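Local coordinates for transcriptional regulatory protein FixJ (Sinorhizobium meliloti, PDB 1DBW), which activates transcription of the nitrogen-fixation regulator genes nifA and fixK once switched on by FixL, and is represented here by its receiver domain, at residues A[22-28]-A[111-116]. The protein carries 2 engineered substitutions. Residues are numbered along the deposited sequence; the frame is centred on the assembly and turned at random. Where two conformers were deposited one is given.
Sequences MLTMNGF and IIEAIE
A receiver domain packs its first helix on its last where the end of helix 13-25 meets 111-116, helical throughout, with CA atoms nearest at L23 and I112 (7.6 Å). The first helix ends in a Schellman motif: G27 takes positive phi (93°), G27 N hydrogen-bonds T24 O (3.0 Å) and F28 N hydrogen-bonds L23 O (3.2 Å); the CA-to-CB bond of F28 points toward 111-116. M22, t/m/m, sets CE 3.6 Å from CG2 of I111 (t, p). L23 (m, t) places CD1 3.6 Å from CD1 of I115 (m, t) and CD2 4.0 Å from I112 CG1. I112 (m, t) extends CD1 to 3.7 Å from N26 CG; N26 ND2 hydrogen-bonds M22 O (2.9 Å). I112 CG2 meets the F28 ring edge, 3.7 Å from F28 CZ. F28 (chi1 -75°, chi2 90°) also brings CE2 within 3.9 Å of I115 CG2. No hydrogen bond crosses; V6 of strand 5-10 underlies L23, F28 and I115, as expected where two helices share one face of the doubly wound, CheY-like α/β fold.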
loop_
_atom_site.group_PDB
_atom_site.type_symbol
_atom_site.label_atom_id
_atom_site.label_comp_id
_atom_site.label_asym_id
_atom_site.label_seq_id
_atom_site.Cartn_x
_atom_site.Cartn_y
_atom_site.Cartn_z
ATOM N N MET A 22 -12.906 2.651 -5.397
ATOM C CA MET A 22 -13.586 1.532 -4.765
ATOM C C MET A 22 -13.491 1.624 -3.244
ATOM O O MET A 22 -14.486 1.433 -2.573
ATOM C CB MET A 22 -13.026 0.196 -5.254
ATOM C CG MET A 22 -13.722 -1.019 -4.649
ATOM S SD MET A 22 -13.192 -1.470 -2.986
ATOM C CE MET A 22 -11.481 -2.091 -3.341
ATOM N N LEU A 23 -12.322 1.984 -2.711
ATOM C CA LEU A 23 -12.162 2.108 -1.265
ATOM C C LEU A 23 -12.981 3.279 -0.754
ATOM O O LEU A 23 -13.650 3.186 0.289
ATOM C CB LEU A 23 -10.678 2.260 -0.897
ATOM C CG LEU A 23 -9.878 0.983 -1.196
ATOM C CD1 LEU A 23 -8.400 1.272 -0.873
ATOM C CD2 LEU A 23 -10.400 -0.168 -0.340
ATOM N N THR A 24 -12.981 4.346 -1.539
ATOM C CA THR A 24 -13.751 5.540 -1.190
ATOM C C THR A 24 -15.224 5.168 -1.073
ATOM O O THR A 24 -15.891 5.551 -0.113
ATOM C CB THR A 24 -13.573 6.665 -2.233
ATOM O OG1 THR A 24 -12.215 7.128 -2.193
ATOM C CG2 THR A 24 -14.464 7.839 -1.898
ATOM N N MET A 25 -15.736 4.396 -2.023
ATOM C CA MET A 25 -17.136 4.029 -1.958
ATOM C C MET A 25 -17.483 3.153 -0.758
ATOM O O MET A 25 -18.640 3.128 -0.325
ATOM C CB MET A 25 -17.592 3.393 -3.274
ATOM C CG MET A 25 -17.508 4.350 -4.445
ATOM S SD MET A 25 -18.073 3.629 -6.003
ATOM C CE MET A 25 -19.219 2.415 -5.434
ATOM N N ASN A 26 -16.488 2.470 -0.195
ATOM C CA ASN A 26 -16.711 1.619 0.969
ATOM C C ASN A 26 -16.535 2.398 2.287
ATOM O O ASN A 26 -16.578 1.827 3.360
ATOM C CB ASN A 26 -15.825 0.372 0.903
ATOM C CG ASN A 26 -16.410 -0.697 -0.035
ATOM O OD1 ASN A 26 -17.205 -1.527 0.396
ATOM N ND2 ASN A 26 -16.044 -0.657 -1.318
ATOM N N GLY A 27 -16.293 3.696 2.159
ATOM C CA GLY A 27 -16.158 4.548 3.331
ATOM C C GLY A 27 -14.782 4.799 3.906
ATOM O O GLY A 27 -14.649 5.375 4.987
ATOM N N PHE A 28 -13.746 4.280 3.253
ATOM C CA PHE A 28 -12.406 4.503 3.772
ATOM C C PHE A 28 -11.944 5.919 3.482
ATOM O O PHE A 28 -12.428 6.523 2.519
ATOM C CB PHE A 28 -11.435 3.560 3.034
ATOM C CG PHE A 28 -11.528 2.134 3.479
ATOM C CD1 PHE A 28 -12.409 1.239 2.852
ATOM C CD2 PHE A 28 -10.742 1.685 4.526
ATOM C CE1 PHE A 28 -12.489 -0.080 3.283
ATOM C CE2 PHE A 28 -10.812 0.365 4.968
ATOM C CZ PHE A 28 -11.689 -0.523 4.346
ATOM N N ILE A 111 -9.035 -7.216 -0.506
ATOM C CA ILE A 111 -8.126 -6.116 -0.235
ATOM C C ILE A 111 -8.666 -5.331 0.963
ATOM O O ILE A 111 -7.897 -4.850 1.785
ATOM C CB ILE A 111 -7.926 -5.201 -1.459
ATOM C CG1 ILE A 111 -6.804 -4.192 -1.187
ATOM C CG2 ILE A 111 -9.192 -4.454 -1.801
ATOM C CD1 ILE A 111 -5.498 -4.817 -0.854
ATOM N N ILE A 112 -9.982 -5.211 1.069
ATOM C CA ILE A 112 -10.562 -4.490 2.220
ATOM C C ILE A 112 -10.194 -5.201 3.542
ATOM O O ILE A 112 -9.819 -4.564 4.527
ATOM C CB ILE A 112 -12.091 -4.354 2.059
ATOM C CG1 ILE A 112 -12.387 -3.338 0.946
ATOM C CG2 ILE A 112 -12.758 -3.919 3.379
ATOM C CD1 ILE A 112 -13.829 -3.335 0.471
ATOM N N GLU A 113 -10.281 -6.527 3.568
ATOM C CA GLU A 113 -9.922 -7.256 4.782
ATOM C C GLU A 113 -8.447 -7.071 5.128
ATOM O O GLU A 113 -8.106 -6.910 6.301
ATOM C CB GLU A 113 -10.260 -8.743 4.647
ATOM C CG GLU A 113 -11.741 -9.001 4.380
ATOM C CD GLU A 113 -12.542 -9.295 5.637
ATOM O OE1 GLU A 113 -12.239 -8.691 6.690
ATOM O OE2 GLU A 113 -13.482 -10.131 5.565
ATOM N N ALA A 114 -7.576 -7.098 4.117
ATOM C CA ALA A 114 -6.149 -6.901 4.336
ATOM C C ALA A 114 -5.878 -5.503 4.920
ATOM O O ALA A 114 -5.089 -5.369 5.852
ATOM C CB ALA A 114 -5.379 -7.103 3.033
ATOM N N ILE A 115 -6.527 -4.470 4.364
ATOM C CA ILE A 115 -6.349 -3.112 4.855
ATOM C C ILE A 115 -6.835 -2.988 6.305
ATOM O O ILE A 115 -6.173 -2.374 7.140
ATOM C CB ILE A 115 -7.108 -2.070 3.950
ATOM C CG1 ILE A 115 -6.482 -2.046 2.543
ATOM C CG2 ILE A 115 -7.076 -0.690 4.636
ATOM C CD1 ILE A 115 -7.289 -1.254 1.484
ATOM N N GLU A 116 -7.967 -3.612 6.622
ATOM C CA GLU A 116 -8.466 -3.579 8.005
ATOM C C GLU A 116 -7.474 -4.295 8.950
ATOM O O GLU A 116 -7.163 -3.793 10.037
ATOM C CB GLU A 116 -9.861 -4.209 8.064
ATOM C CG GLU A 116 -10.876 -3.461 7.209
ATOM C CD GLU A 116 -12.247 -4.124 7.204
ATOM O OE1 GLU A 116 -13.238 -3.434 6.876
ATOM O OE2 GLU A 116 -12.333 -5.333 7.512
#